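Local coordinates for uncharacterized protein (Desulfotomaculum acetoxidans, PDB 3U4Y), which is of unknown function but folds as a seven-bladed beta-propeller related to the lactonase family, at residues 23-28 and 319-324; 109-114 and 121-126; 191-196 and 224-229. All coordinates share one frame; numbering follows the deposited sequence.

How the interactions relate
All three contacts belong to one seven-bladed beta-propeller, each to a different level of its construction. Interaction 1 lies in the blade that joins the two chain ends, so its segments enclose almost the whole sequence, and both other interactions are nested inside that loop. Interaction 2 is the outer hairpin of a single blade, whereas interaction 3 packs one blade on the next. The centres of interactions 1 and 3 are 21 Å apart, with nearest atoms about 7 Å apart. Interaction 2 is more remote, its centre 27 Å from that of interaction 1 and 24 Å from that of interaction 3. No active site is established, so the three are related through the fold alone.

Interaction 1. Residues 23-28 and 319-324; sequences SFFSTD and IAICHP
The blade that closes the propeller combines both ends of the chain: strand 319-321 lies beside strand 11-16, and strand 21-26 is the next one out, the clasp often called Velcro closure. Residues 23-28 and 319-324 are therefore next-but-one neighbours, their strand axes 9.3 Å apart and running 42° from parallel, and side chains must reach across the strand between them. Phe25 does most of the reaching. Its backbone pairs with Gly12 of that middle strand. With CG set between the backbone N and the carbonyl carbon (chi1 59°), the ring turns its tip, CZ, to two isoleucine methyls. Ile321 CD1 arrives at the ring edge, near its plane, 4.3 Å from CZ. Ile319 CD1, at the end of an extended chain, approaches the same CZ obliquely, also at 4.3 Å. Farther along, Thr27 crosses Ile321 at a slant, its OG1 lying 4.1 Å from Ile321 CG2. Phe288 of strand 286-291 in the adjoining blade packs on both isoleucines. Long, branched side chains and a flat ring suit a gap too wide for backbone pairing. Between these two segments cohesion is thus dispersive and non-directional, whereas the disulfide from Cys322 to Cys51 ties the end of the last strand covalently to the next blade.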
loop_
_atom_site.group_PDB
_atom_site.type_symbol
_atom_site.label_atom_id
_atom_site.label_comp_id
_atom_site.label_asym_id
_atom_site.label_seq_id
_atom_site.Cartn_x
_atom_site.Cartn_y
_atom_site.Cartn_z
ATOM N N SER A 23 -12.191 -6.741 8.162
ATOM C CA SER A 23 -13.565 -6.308 7.944
ATOM C C SER A 23 -13.749 -5.772 6.537
ATOM O O SER A 23 -12.861 -5.144 5.981
ATOM C CB SER A 23 -13.956 -5.193 8.917
ATOM O OG SER A 23 -13.929 -5.629 10.256
ATOM N N PHE A 24 -14.916 -6.029 5.967
ATOM C CA PHE A 24 -15.321 -5.396 4.745
ATOM C C PHE A 24 -16.314 -4.360 5.189
ATOM O O PHE A 24 -17.093 -4.609 6.096
ATOM C CB PHE A 24 -15.984 -6.402 3.833
ATOM C CG PHE A 24 -15.042 -7.404 3.254
ATOM C CD1 PHE A 24 -14.354 -7.134 2.090
ATOM C CD2 PHE A 24 -14.847 -8.620 3.860
ATOM C CE1 PHE A 24 -13.496 -8.070 1.540
ATOM C CE2 PHE A 24 -13.984 -9.549 3.313
ATOM C CZ PHE A 24 -13.317 -9.275 2.155
ATOM N N PHE A 25 -16.269 -3.192 4.571
ATOM C CA PHE A 25 -17.138 -2.094 4.947
ATOM C C PHE A 25 -17.684 -1.476 3.660
ATOM O O PHE A 25 -17.078 -1.603 2.592
ATOM C CB PHE A 25 -16.349 -1.062 5.767
ATOM C CG PHE A 25 -15.181 -0.489 5.035
ATOM C CD1 PHE A 25 -15.234 0.785 4.503
ATOM C CD2 PHE A 25 -14.031 -1.236 4.843
ATOM C CE1 PHE A 25 -14.154 1.314 3.797
ATOM C CE2 PHE A 25 -12.943 -0.713 4.149
ATOM C CZ PHE A 25 -13.012 0.563 3.619
ATOM N N SER A 26 -18.836 -0.823 3.741
ATOM C CA SER A 26 -19.334 -0.129 2.571
ATOM C C SER A 26 -18.821 1.305 2.535
ATOM O O SER A 26 -18.856 2.022 3.537
ATOM C CB SER A 26 -20.853 -0.142 2.522
ATOM O OG SER A 26 -21.368 1.158 2.746
ATOM N N THR A 27 -18.322 1.681 1.362
ATOM C CA THR A 27 -18.021 3.045 0.967
ATOM C C THR A 27 -19.200 4.033 1.103
ATOM O O THR A 27 -18.991 5.238 1.282
ATOM C CB THR A 27 -17.642 2.986 -0.500
ATOM O OG1 THR A 27 -16.456 2.196 -0.633
ATOM C CG2 THR A 27 -17.444 4.381 -1.099
ATOM N N ASP A 28 -20.430 3.519 1.016
ATOM C CA ASP A 28 -21.649 4.341 0.948
ATOM C C ASP A 28 -22.249 4.660 2.305
ATOM O O ASP A 28 -22.298 5.818 2.726
ATOM C CB ASP A 28 -22.743 3.612 0.158
ATOM C CG ASP A 28 -22.360 3.346 -1.283
ATOM O OD1 ASP A 28 -21.974 4.308 -1.993
ATOM O OD2 ASP A 28 -22.449 2.163 -1.693
ATOM N N ILE A 319 -5.329 -1.021 4.369
ATOM C CA ILE A 319 -6.679 -0.735 3.921
ATOM C C ILE A 319 -6.680 -0.643 2.416
ATOM O O ILE A 319 -5.738 -0.112 1.823
ATOM C CB ILE A 319 -7.201 0.584 4.510
ATOM C CG1 ILE A 319 -8.445 1.061 3.764
ATOM C CG2 ILE A 319 -6.146 1.662 4.448
ATOM C CD1 ILE A 319 -9.152 2.193 4.489
ATOM N N ALA A 320 -7.736 -1.175 1.803
ATOM C CA ALA A 320 -7.895 -1.168 0.351
ATOM C C ALA A 320 -9.333 -0.907 -0.023
ATOM O O ALA A 320 -10.249 -1.339 0.663
ATOM C CB ALA A 320 -7.447 -2.477 -0.252
ATOM N N ILE A 321 -9.536 -0.195 -1.119
ATOM C CA ILE A 321 -10.885 0.070 -1.566
ATOM C C ILE A 321 -11.073 -0.473 -2.978
ATOM O O ILE A 321 -10.115 -0.618 -3.730
ATOM C CB ILE A 321 -11.213 1.563 -1.448
ATOM C CG1 ILE A 321 -11.049 2.004 0.008
ATOM C CG2 ILE A 321 -12.596 1.844 -1.940
ATOM C CD1 ILE A 321 -11.857 3.207 0.402
ATOM N N CYS A 322 -12.308 -0.815 -3.317
ATOM C CA CYS A 322 -12.612 -1.400 -4.610
ATOM C C CYS A 322 -12.452 -0.369 -5.719
ATOM O O CYS A 322 -13.023 0.722 -5.640
ATOM C CB CYS A 322 -14.041 -1.930 -4.610
ATOM S SG CYS A 322 -14.431 -2.825 -6.105
ATOM N N HIS A 323 -11.674 -0.708 -6.744
ATOM C CA HIS A 323 -11.461 0.202 -7.873
ATOM C C HIS A 323 -11.452 -0.588 -9.157
ATOM O O HIS A 323 -10.425 -1.149 -9.531
ATOM C CB HIS A 323 -10.115 0.933 -7.759
ATOM C CG HIS A 323 -10.068 1.973 -6.683
ATOM N ND1 HIS A 323 -8.942 2.202 -5.920
ATOM C CD2 HIS A 323 -11.000 2.850 -6.243
ATOM C CE1 HIS A 323 -9.187 3.165 -5.052
ATOM N NE2 HIS A 323 -10.429 3.581 -5.229
ATOM N N PRO A 324 -12.595 -0.659 -9.837
ATOM C CA PRO A 324 -12.534 -1.354 -11.123
ATOM C C PRO A 324 -11.851 -0.516 -12.201
ATOM O O PRO A 324 -11.889 0.722 -12.174
ATOM C CB PRO A 324 -13.993 -1.601 -11.460
ATOM C CG PRO A 324 -14.775 -0.670 -10.590
ATOM C CD PRO A 324 -13.973 -0.381 -9.394
#

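Interaction 2. Residues 109-114 and 121-126; sequences NMQSYS and ISTIPI
Ile126 bends back beside the start of strand 109-114, just where the partner strand of this beta hairpin ends. Its CB points toward that strand, and a chi1 of 64° places CG1 between the backbone N and the carbonyl carbon. CG1 then lies 3.8 Å from Asn109 N, and the terminal CD1 carries on along the backbone of the same residue to 3.8 Å from Asn109 O. The other branch, CG2, meets the next residue, 3.6 Å from Met110 CB. Met110, a selenomethionine, turns its long chain to the sheet face it shares with Ile124, where Leu164 and Ile145 of the following blade also touch it; a flexible apolar chain suits such a seam. On the face of Gln111 and Thr123 the two side chains lie side by side, pointing the same way, and Thr123 CG2 reaches 3.7 Å to Asn109 CB. The backbones are antiparallel. Met110 and Ile124 form a hydrogen-bonded pair, with Met110 N to Ile124 O at 2.7 Å, nearly along the C=O axis, and Ile124 N to Met110 O at 3.0 Å, in the carbonyl plane. Ser112 N reaches Ser122 O at 3.1 Å, but Ser112 O receives Ile121 N from 31° above its plane, and the pairing loosens toward Ile121. Ser112 OG turns to Gly162 O, outside the hairpin. The chemistry implies that paired peptide groups fix the register of these outer strands, while their apolar side chains join the blade to its neighbour.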
loop_
_atom_site.group_PDB
_atom_site.type_symbol
_atom_site.label_atom_id
_atom_site.label_comp_id
_atom_site.label_asym_id
_atom_site.label_seq_id
_atom_site.Cartn_x
_atom_site.Cartn_y
_atom_site.Cartn_z
ATOM N N ASN A 109 12.759 -11.701 3.110
ATOM C CA ASN A 109 12.575 -12.114 1.735
ATOM C C ASN A 109 11.460 -11.395 1.023
ATOM O O ASN A 109 10.496 -10.934 1.635
ATOM C CB ASN A 109 12.262 -13.600 1.662
ATOM C CG ASN A 109 13.373 -14.443 2.153
ATOM O OD1 ASN A 109 14.386 -14.610 1.482
ATOM N ND2 ASN A 109 13.191 -15.012 3.328
HETATM N N MSE A 110 11.593 -11.342 -0.294
HETATM C CA MSE A 110 10.497 -10.951 -1.151
HETATM C C MSE A 110 9.905 -12.215 -1.749
HETATM O O MSE A 110 10.632 -13.098 -2.176
HETATM C CB MSE A 110 10.992 -10.020 -2.249
HETATM C CG MSE A 110 10.009 -9.847 -3.383
HETATM SE SE MSE A 110 10.620 -8.563 -4.711
HETATM C CE MSE A 110 10.633 -7.031 -3.515
ATOM N N GLN A 111 8.582 -12.302 -1.781
ATOM C CA GLN A 111 7.912 -13.530 -2.182
ATOM C C GLN A 111 6.763 -13.226 -3.114
ATOM O O GLN A 111 5.967 -12.323 -2.832
ATOM C CB GLN A 111 7.349 -14.241 -0.952
ATOM C CG GLN A 111 8.341 -14.473 0.180
ATOM C CD GLN A 111 7.800 -15.442 1.203
ATOM O OE1 GLN A 111 7.886 -16.653 1.020
ATOM N NE2 GLN A 111 7.209 -14.919 2.270
ATOM N N SER A 112 6.679 -13.983 -4.214
ATOM C CA SER A 112 5.552 -13.889 -5.155
ATOM C C SER A 112 4.631 -15.093 -5.058
ATOM O O SER A 112 5.064 -16.189 -4.739
ATOM C CB SER A 112 6.033 -13.775 -6.599
ATOM O OG SER A 112 6.505 -15.028 -7.048
ATOM N N TYR A 113 3.367 -14.880 -5.397
ATOM C CA TYR A 113 2.312 -15.848 -5.156
ATOM C C TYR A 113 1.342 -15.902 -6.342
ATOM O O TYR A 113 0.794 -14.868 -6.727
ATOM C CB TYR A 113 1.595 -15.419 -3.881
ATOM C CG TYR A 113 0.250 -16.049 -3.639
ATOM C CD1 TYR A 113 0.131 -17.248 -2.939
ATOM C CD2 TYR A 113 -0.906 -15.435 -4.081
ATOM C CE1 TYR A 113 -1.104 -17.819 -2.704
ATOM C CE2 TYR A 113 -2.150 -16.004 -3.850
ATOM C CZ TYR A 113 -2.245 -17.193 -3.158
ATOM O OH TYR A 113 -3.488 -17.742 -2.936
ATOM N N SER A 114 1.138 -17.094 -6.919
ATOM C CA SER A 114 0.232 -17.263 -8.074
ATOM C C SER A 114 -1.241 -17.397 -7.695
ATOM O O SER A 114 -1.612 -18.325 -6.995
ATOM C CB SER A 114 0.637 -18.472 -8.926
ATOM O OG SER A 114 -0.144 -18.552 -10.117
ATOM N N ILE A 121 5.684 -18.941 -5.618
ATOM C CA ILE A 121 6.384 -19.263 -6.848
ATOM C C ILE A 121 7.857 -18.971 -6.701
ATOM O O ILE A 121 8.696 -19.760 -7.118
ATOM C CB ILE A 121 5.826 -18.446 -8.045
ATOM C CG1 ILE A 121 4.473 -19.002 -8.483
ATOM C CG2 ILE A 121 6.794 -18.461 -9.210
ATOM C CD1 ILE A 121 4.297 -19.056 -9.994
ATOM N N SER A 122 8.175 -17.825 -6.118
ATOM C CA SER A 122 9.571 -17.439 -5.979
ATOM C C SER A 122 9.853 -16.763 -4.662
ATOM O O SER A 122 8.998 -16.100 -4.073
ATOM C CB SER A 122 10.029 -16.539 -7.130
ATOM O OG SER A 122 11.431 -16.320 -7.065
ATOM N N THR A 123 11.083 -16.941 -4.213
ATOM C CA THR A 123 11.535 -16.318 -2.994
ATOM C C THR A 123 12.964 -15.843 -3.194
ATOM O O THR A 123 13.816 -16.576 -3.689
ATOM C CB THR A 123 11.432 -17.292 -1.819
ATOM O OG1 THR A 123 10.099 -17.826 -1.769
ATOM C CG2 THR A 123 11.742 -16.581 -0.517
ATOM N N ILE A 124 13.205 -14.586 -2.857
ATOM C CA ILE A 124 14.555 -14.051 -2.868
ATOM C C ILE A 124 14.780 -13.179 -1.639
ATOM O O ILE A 124 13.848 -12.556 -1.118
ATOM C CB ILE A 124 14.896 -13.293 -4.191
ATOM C CG1 ILE A 124 14.129 -11.973 -4.314
ATOM C CG2 ILE A 124 14.636 -14.176 -5.413
ATOM C CD1 ILE A 124 14.605 -11.146 -5.470
ATOM N N PRO A 125 16.028 -13.139 -1.167
ATOM C CA PRO A 125 16.416 -12.355 0.007
ATOM C C PRO A 125 16.510 -10.861 -0.303
ATOM O O PRO A 125 16.952 -10.432 -1.382
ATOM C CB PRO A 125 17.801 -12.905 0.336
ATOM C CG PRO A 125 18.346 -13.243 -0.992
ATOM C CD PRO A 125 17.191 -13.754 -1.819
ATOM N N ILE A 126 16.087 -10.073 0.674
ATOM C CA ILE A 126 16.124 -8.632 0.580
ATOM C C ILE A 126 16.889 -8.110 1.801
ATOM O O ILE A 126 17.040 -8.824 2.795
ATOM C CB ILE A 126 14.686 -8.079 0.483
ATOM C CG1 ILE A 126 13.899 -8.372 1.756
ATOM C CG2 ILE A 126 13.962 -8.754 -0.663
ATOM C CD1 ILE A 126 12.563 -7.701 1.808
#

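Interaction 3. Residues 191-196 and 224-229; sequences FVANLI and GTIVVS
Ile226 straddles the contact with its two branches. A chi1 of -44° sets CG2 anti to the backbone N and CG1 anti to the carbonyl carbon, so the branches diverge toward different residues of 191-196. CG2 meets the ring of Phe191, 4.3 Å from CD2, on an oblique approach. The other arm folds at chi2 (-36°) and carries CD1 to 3.9 Å from Ala193 CB. Ala193 CB also lies 4.0 Å from Gly224 O, so that Ala193 rests against both a side chain and a peptide carbonyl. Its small size suits a place where the CA atoms of Ala193 and Gly224 come within 6.5 Å.

Strand 189-194 is the second strand of its blade and strand 226-228 the innermost strand of the next, making this the face-to-face packing of successive blades in a beta-propeller. The strand axes stay 9.0 Å apart, a separation filled by side chains: Phe191 and Ala193 point from one strand, Ile226 and Val228 from the other. Thr182, which bonds to the backbone of Phe191 within its own sheet, also offers OG1 to Ile226 O, a polar link beside the apolar ones.

Phe191 has CG anti to its carbonyl carbon (chi1 -54°), a setting that sends the ring along the facing strand toward Val228. There Val228 CG1 comes to the ring edge, near its plane, 4.2 Å from CE2, and the two side chains cross obliquely. A broad ring can span both Ile226 and Val228, whereas the beta-branched pair present methyls without needing long chains. Phe248, from strand 242-249 of the same blade as Ile226, meets Phe191 edge-to-face, and Val235 and Val237 pack on Ile226 from strand 234-238.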
loop_
_atom_site.group_PDB
_atom_site.type_symbol
_atom_site.label_atom_id
_atom_site.label_comp_id
_atom_site.label_asym_id
_atom_site.label_seq_id
_atom_site.Cartn_x
_atom_site.Cartn_y
_atom_site.Cartn_z
ATOM N N PHE A 191 6.769 7.885 -6.187
ATOM C CA PHE A 191 6.987 8.783 -5.056
ATOM C C PHE A 191 7.433 8.066 -3.781
ATOM O O PHE A 191 6.733 7.180 -3.295
ATOM C CB PHE A 191 5.712 9.530 -4.739
ATOM C CG PHE A 191 5.117 10.260 -5.901
ATOM C CD1 PHE A 191 5.725 11.403 -6.408
ATOM C CD2 PHE A 191 3.910 9.858 -6.436
ATOM C CE1 PHE A 191 5.166 12.114 -7.458
ATOM C CE2 PHE A 191 3.329 10.560 -7.489
ATOM C CZ PHE A 191 3.964 11.692 -8.003
ATOM N N VAL A 192 8.583 8.460 -3.229
ATOM C CA VAL A 192 9.053 7.897 -1.961
ATOM C C VAL A 192 8.801 8.814 -0.775
ATOM O O VAL A 192 9.261 9.949 -0.755
ATOM C CB VAL A 192 10.530 7.584 -1.970
ATOM C CG1 VAL A 192 10.871 6.752 -0.758
ATOM C CG2 VAL A 192 10.892 6.846 -3.206
ATOM N N ALA A 193 8.056 8.323 0.208
ATOM C CA ALA A 193 7.856 9.046 1.449
ATOM C C ALA A 193 9.094 8.884 2.319
ATOM O O ALA A 193 9.489 7.766 2.666
ATOM C CB ALA A 193 6.649 8.520 2.170
ATOM N N ASN A 194 9.714 10.012 2.646
ATOM C CA ASN A 194 10.891 10.033 3.482
ATOM C C ASN A 194 10.446 10.459 4.856
ATOM O O ASN A 194 10.003 11.588 5.065
ATOM C CB ASN A 194 11.892 11.007 2.914
ATOM C CG ASN A 194 12.379 10.603 1.531
ATOM O OD1 ASN A 194 12.904 9.505 1.331
ATOM N ND2 ASN A 194 12.232 11.504 0.577
ATOM N N LEU A 195 10.532 9.524 5.789
ATOM C CA LEU A 195 9.824 9.651 7.050
ATOM C C LEU A 195 10.458 10.661 8.014
ATOM O O LEU A 195 9.751 11.434 8.661
ATOM C CB LEU A 195 9.641 8.270 7.685
ATOM C CG LEU A 195 8.714 8.096 8.895
ATOM C CD1 LEU A 195 7.460 8.940 8.802
ATOM C CD2 LEU A 195 8.345 6.647 9.024
ATOM N N ILE A 196 11.778 10.678 8.121
ATOM C CA ILE A 196 12.364 11.734 8.928
ATOM C C ILE A 196 12.747 12.942 8.080
ATOM O O ILE A 196 12.663 14.067 8.550
ATOM C CB ILE A 196 13.535 11.270 9.822
ATOM C CG1 ILE A 196 14.609 10.594 8.996
ATOM C CG2 ILE A 196 13.050 10.331 10.907
ATOM C CD1 ILE A 196 15.867 10.331 9.789
ATOM N N GLY A 224 3.470 9.168 5.896
ATOM C CA GLY A 224 3.298 7.730 5.853
ATOM C C GLY A 224 2.977 7.140 4.494
ATOM O O GLY A 224 3.764 6.378 3.930
ATOM N N THR A 225 1.811 7.478 3.965
ATOM C CA THR A 225 1.320 6.799 2.776
ATOM C C THR A 225 0.871 7.785 1.705
ATOM O O THR A 225 0.311 8.840 2.005
ATOM C CB THR A 225 0.213 5.733 3.127
ATOM O OG1 THR A 225 -1.077 6.167 2.672
ATOM C CG2 THR A 225 0.184 5.439 4.652
ATOM N N ILE A 226 1.140 7.418 0.454
ATOM C CA ILE A 226 0.886 8.270 -0.699
ATOM C C ILE A 226 -0.255 7.712 -1.519
ATOM O O ILE A 226 -0.139 6.615 -2.070
ATOM C CB ILE A 226 2.107 8.298 -1.664
ATOM C CG1 ILE A 226 3.430 8.442 -0.909
ATOM C CG2 ILE A 226 1.952 9.394 -2.683
ATOM C CD1 ILE A 226 3.341 9.327 0.286
ATOM N N VAL A 227 -1.355 8.452 -1.615
ATOM C CA VAL A 227 -2.423 8.079 -2.538
ATOM C C VAL A 227 -2.377 9.014 -3.725
ATOM O O VAL A 227 -2.289 10.229 -3.551
ATOM C CB VAL A 227 -3.819 8.279 -1.939
ATOM C CG1 VAL A 227 -4.880 7.765 -2.917
ATOM C CG2 VAL A 227 -3.941 7.622 -0.594
ATOM N N VAL A 228 -2.462 8.470 -4.931
ATOM C CA VAL A 228 -2.560 9.345 -6.095
ATOM C C VAL A 228 -3.754 9.062 -7.021
ATOM O O VAL A 228 -3.939 7.948 -7.505
ATOM C CB VAL A 228 -1.204 9.476 -6.877
ATOM C CG1 VAL A 228 -0.126 8.513 -6.332
ATOM C CG2 VAL A 228 -1.410 9.345 -8.394
ATOM N N SER A 229 -4.565 10.096 -7.227
ATOM C CA SER A 229 -5.731 10.088 -8.104
ATOM C C SER A 229 -5.463 9.504 -9.514
ATOM O O SER A 229 -4.347 9.583 -10.023
ATOM C CB SER A 229 -6.205 11.522 -8.242
ATOM O OG SER A 229 -5.251 12.267 -8.982
#